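Local coordinates for phosphatidylserine synthase (Haemophilus influenzae, PDB 3HSI), which is an enzyme of the phospholipase D superfamily, built on two mixed beta sheets flanked by helices, at residues Q407-K410 with E411-I415; K39-I42 with I43-R47. One frame throughout, in Å; residues are numbered along the deposited sequence.

Contact 1: Q407-K410 with E411-I415; sequences QVEK and EQNQI
V408 CG1 lies over one face of the Q412 amide, 3.7 Å from NE2 and 4.1 Å from OE1, so the methyl rests on the flat of the group. One residue further on, E409 and N413 offer a second pair of flat groups, carboxylate and amide, whose planes are 37° apart; ND2 of N413 lies over one face of the carboxylate, 3.9 Å from OE1 of E409, too far for a bond. Both pairs are i to i+4 neighbours on helix 405-415. In Q412, CG sits anti to its carbonyl carbon (chi1 -83°), beside the backbone N, and this leans the extended chain back toward V408, with CG itself 3.5 Å from V408 O. The helical bonds beneath are regular: N413 N donates to E409 O at 2.8 Å.

V408 O is gripped twice. Q412 N reaches it at 2.9 Å, and a water donates to it at 2.9 Å. The same water gives its other hydrogen to OE1 of E411 at 2.8 Å, bridging the V408 carbonyl oxygen to the buried carboxylate of E411, three residues on. E411 OE1 also forms a salt bridge with R174, while OE2 receives a weak bond from Q176. W369, on strand 367-370, touches V408, E411 and Q412, so the water-bridged side of the helix is the one packed on the sheet.

The chemistry thus divides round the helix. On the outer side, the side chains of E409 and N413 meet by van der Waals contact, beside the backbone bond between the two residues, whereas on the inner side the arginine and the water would probably favour the charged carboxylate of E411 at this buried position.

Contact 2: K39-I42 with I43-R47; sequences KTQI and IELIR
NZ of K39 is held by two acceptors from elsewhere in the chain, a salt bridge to E68 and a hydrogen bond to Q166, while lower down the same side chain its CE lies 4.0 Å from CD1 of I43. The two chains run side by side along helix 35-48: K39 is fully extended, CG anti to the backbone N (chi1 -177°), and its methylenes form an apolar flank for the isoleucine before the charge is reached. I43 works a second time through CG2, which stands 3.5 Å above the centre of the R47 guanidinium plane. One turn along from K39 and I43, CG2 of I42 meets CD1 of I46 at 3.6 Å.

On another side of the helix, NE2 of Q41 makes a weak bond to OE1 of E44, 3.2 Å long and strongly bent at 124°. The other end of that amide has a firmer partner, since OE1 of Q41 accepts from K177.

The helix lies between two neighbours. I43 and I46 pack on I69 of helix 64-79, where E72 also pairs with R47, whereas L45 and I46 rest on F148 of strand 146-148, in the nine-stranded sheet.

In the fold
Both contacts illustrate i to i+4 pairing along a helix that lies against beta structure, yet they belong to different parts of the chain. Their centres are 22 Å apart and their nearest atoms about 13 Å, so they do not touch. Contact 1 lies in the PLD-like domain, while contact 2 packs on strand 146-148, which belongs to the phospholipase D active-site motif. What they share is strand 171-179: it supplies the arginine and glutamine that meet the acid of contact 1, and the lysine that meets the glutamine of contact 2.

Contact 1: Q407-K410 with E411-I415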
# COMPACT_ATOMS: atom_id res chain seq x y z
N GLN C 407 -28.74 28.40 -2.41
CA GLN C 407 -27.42 28.34 -3.01
C GLN C 407 -26.98 26.90 -3.33
O GLN C 407 -26.39 26.68 -4.37
CB GLN C 407 -26.40 29.02 -2.10
CG GLN C 407 -26.59 30.52 -2.00
CD GLN C 407 -25.97 31.07 -0.76
OE1 GLN C 407 -26.66 31.29 0.23
NE2 GLN C 407 -24.65 31.29 -0.78
N VAL C 408 -27.21 25.93 -2.45
CA VAL C 408 -26.82 24.51 -2.77
C VAL C 408 -27.51 24.05 -4.06
O VAL C 408 -26.88 23.45 -4.94
CB VAL C 408 -27.14 23.51 -1.62
CG1 VAL C 408 -27.06 22.04 -2.08
CG2 VAL C 408 -26.20 23.72 -0.44
N GLU C 409 -28.80 24.37 -4.21
CA GLU C 409 -29.54 23.88 -5.36
C GLU C 409 -29.11 24.56 -6.65
O GLU C 409 -29.08 23.95 -7.70
CB GLU C 409 -31.06 24.06 -5.17
CG GLU C 409 -31.83 23.15 -6.10
CD GLU C 409 -33.24 23.62 -6.35
OE1 GLU C 409 -33.45 24.85 -6.56
OE2 GLU C 409 -34.14 22.75 -6.32
N LYS C 410 -28.79 25.84 -6.57
CA LYS C 410 -28.26 26.57 -7.70
C LYS C 410 -26.95 25.95 -8.21
O LYS C 410 -26.78 25.74 -9.42
CB LYS C 410 -28.05 28.03 -7.32
CG LYS C 410 -27.26 28.82 -8.34
CD LYS C 410 -27.13 30.26 -7.86
CE LYS C 410 -27.25 31.23 -9.01
NZ LYS C 410 -26.03 31.17 -9.84
N GLU C 411 -26.02 25.66 -7.31
CA GLU C 411 -24.78 24.99 -7.68
C GLU C 411 -25.10 23.60 -8.25
O GLU C 411 -24.53 23.20 -9.27
CB GLU C 411 -23.75 24.88 -6.50
CG GLU C 411 -22.38 24.28 -6.95
CD GLU C 411 -21.51 23.67 -5.81
OE1 GLU C 411 -22.04 23.03 -4.89
OE2 GLU C 411 -20.27 23.83 -5.84
N GLN C 412 -26.04 22.89 -7.63
CA GLN C 412 -26.31 21.51 -8.11
C GLN C 412 -26.96 21.53 -9.52
O GLN C 412 -26.69 20.65 -10.33
CB GLN C 412 -27.19 20.75 -7.13
CG GLN C 412 -26.46 20.10 -5.95
CD GLN C 412 -27.45 19.51 -4.92
OE1 GLN C 412 -28.64 19.73 -5.03
NE2 GLN C 412 -26.96 18.80 -3.93
N ASN C 413 -27.81 22.53 -9.79
CA ASN C 413 -28.44 22.66 -11.10
C ASN C 413 -27.46 23.07 -12.19
O ASN C 413 -27.60 22.65 -13.32
CB ASN C 413 -29.63 23.63 -11.07
CG ASN C 413 -30.89 22.99 -10.48
OD1 ASN C 413 -31.04 21.77 -10.51
ND2 ASN C 413 -31.77 23.81 -9.92
N GLN C 414 -26.48 23.91 -11.84
CA GLN C 414 -25.38 24.21 -12.75
C GLN C 414 -24.61 22.93 -13.06
O GLN C 414 -24.34 22.62 -14.23
CB GLN C 414 -24.44 25.26 -12.18
CG GLN C 414 -23.40 25.71 -13.20
CD GLN C 414 -24.02 26.10 -14.56
OE1 GLN C 414 -24.75 27.08 -14.67
NE2 GLN C 414 -23.72 25.32 -15.59
N ILE C 415 -24.28 22.18 -12.02
CA ILE C 415 -23.58 20.92 -12.19
C ILE C 415 -24.30 19.98 -13.15
O ILE C 415 -23.66 19.43 -14.06
CB ILE C 415 -23.28 20.24 -10.84
CG1 ILE C 415 -22.17 20.99 -10.12
CG2 ILE C 415 -22.80 18.78 -11.05
CD1 ILE C 415 -22.12 20.72 -8.63
O HOH W 1 -24.49 22.21 -3.85

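Contact 2: K39-I42 with I43-R47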
# COMPACT_ATOMS: atom_id res chain seq x y z
N LYS C 39 -10.65 31.17 -11.66
CA LYS C 39 -9.50 31.94 -12.07
C LYS C 39 -9.65 33.43 -11.71
O LYS C 39 -8.75 34.04 -11.17
CB LYS C 39 -9.28 31.82 -13.57
CG LYS C 39 -8.03 32.58 -14.01
CD LYS C 39 -7.75 32.49 -15.48
CE LYS C 39 -6.59 33.36 -15.83
NZ LYS C 39 -6.42 33.43 -17.31
N THR C 40 -10.80 34.00 -12.00
CA THR C 40 -11.00 35.42 -11.68
C THR C 40 -10.89 35.70 -10.17
O THR C 40 -10.25 36.66 -9.77
CB THR C 40 -12.32 35.86 -12.24
OG1 THR C 40 -12.36 35.44 -13.61
CG2 THR C 40 -12.48 37.39 -12.16
N GLN C 41 -11.52 34.85 -9.36
CA GLN C 41 -11.44 34.97 -7.91
C GLN C 41 -10.01 34.85 -7.36
O GLN C 41 -9.59 35.71 -6.60
CB GLN C 41 -12.40 34.00 -7.18
CG GLN C 41 -13.82 34.51 -7.06
CD GLN C 41 -13.91 35.98 -6.68
OE1 GLN C 41 -13.36 36.41 -5.67
NE2 GLN C 41 -14.58 36.77 -7.50
N ILE C 42 -9.27 33.83 -7.78
CA ILE C 42 -7.85 33.70 -7.41
C ILE C 42 -7.13 35.03 -7.65
O ILE C 42 -6.55 35.59 -6.73
CB ILE C 42 -7.13 32.56 -8.17
CG1 ILE C 42 -7.70 31.21 -7.76
CG2 ILE C 42 -5.60 32.59 -7.89
CD1 ILE C 42 -7.36 30.14 -8.77
N ILE C 43 -7.19 35.54 -8.86
CA ILE C 43 -6.53 36.79 -9.20
C ILE C 43 -6.94 37.98 -8.32
O ILE C 43 -6.08 38.69 -7.79
CB ILE C 43 -6.71 37.12 -10.68
CG1 ILE C 43 -6.01 36.04 -11.51
CG2 ILE C 43 -6.15 38.54 -10.98
CD1 ILE C 43 -6.17 36.21 -13.04
N GLU C 44 -8.24 38.17 -8.12
CA GLU C 44 -8.77 39.27 -7.32
C GLU C 44 -8.33 39.17 -5.84
O GLU C 44 -8.00 40.19 -5.16
CB GLU C 44 -10.29 39.20 -7.40
CG GLU C 44 -11.00 40.43 -6.98
CD GLU C 44 -12.49 40.38 -7.27
OE1 GLU C 44 -12.95 39.44 -7.96
OE2 GLU C 44 -13.21 41.30 -6.82
N LEU C 45 -8.32 37.94 -5.34
CA LEU C 45 -7.93 37.67 -3.96
C LEU C 45 -6.42 37.90 -3.74
O LEU C 45 -6.02 38.45 -2.69
CB LEU C 45 -8.34 36.25 -3.54
CG LEU C 45 -9.85 36.13 -3.27
CD1 LEU C 45 -10.18 34.70 -2.92
CD2 LEU C 45 -10.32 37.14 -2.17
N ILE C 46 -5.60 37.51 -4.73
CA ILE C 46 -4.15 37.73 -4.64
C ILE C 46 -3.86 39.23 -4.64
O ILE C 46 -3.10 39.71 -3.78
CB ILE C 46 -3.38 37.02 -5.78
CG1 ILE C 46 -3.37 35.49 -5.58
CG2 ILE C 46 -1.92 37.53 -5.87
CD1 ILE C 46 -2.95 34.71 -6.83
N ARG C 47 -4.49 39.98 -5.56
CA ARG C 47 -4.26 41.43 -5.69
C ARG C 47 -4.64 42.21 -4.46
O ARG C 47 -4.09 43.28 -4.21
CB ARG C 47 -5.01 42.02 -6.87
CG ARG C 47 -4.46 41.58 -8.21
CD ARG C 47 -5.31 41.98 -9.39
NE ARG C 47 -4.59 41.66 -10.61
CZ ARG C 47 -5.07 41.80 -11.85
NH1 ARG C 47 -6.29 42.25 -12.06
NH2 ARG C 47 -4.31 41.48 -12.89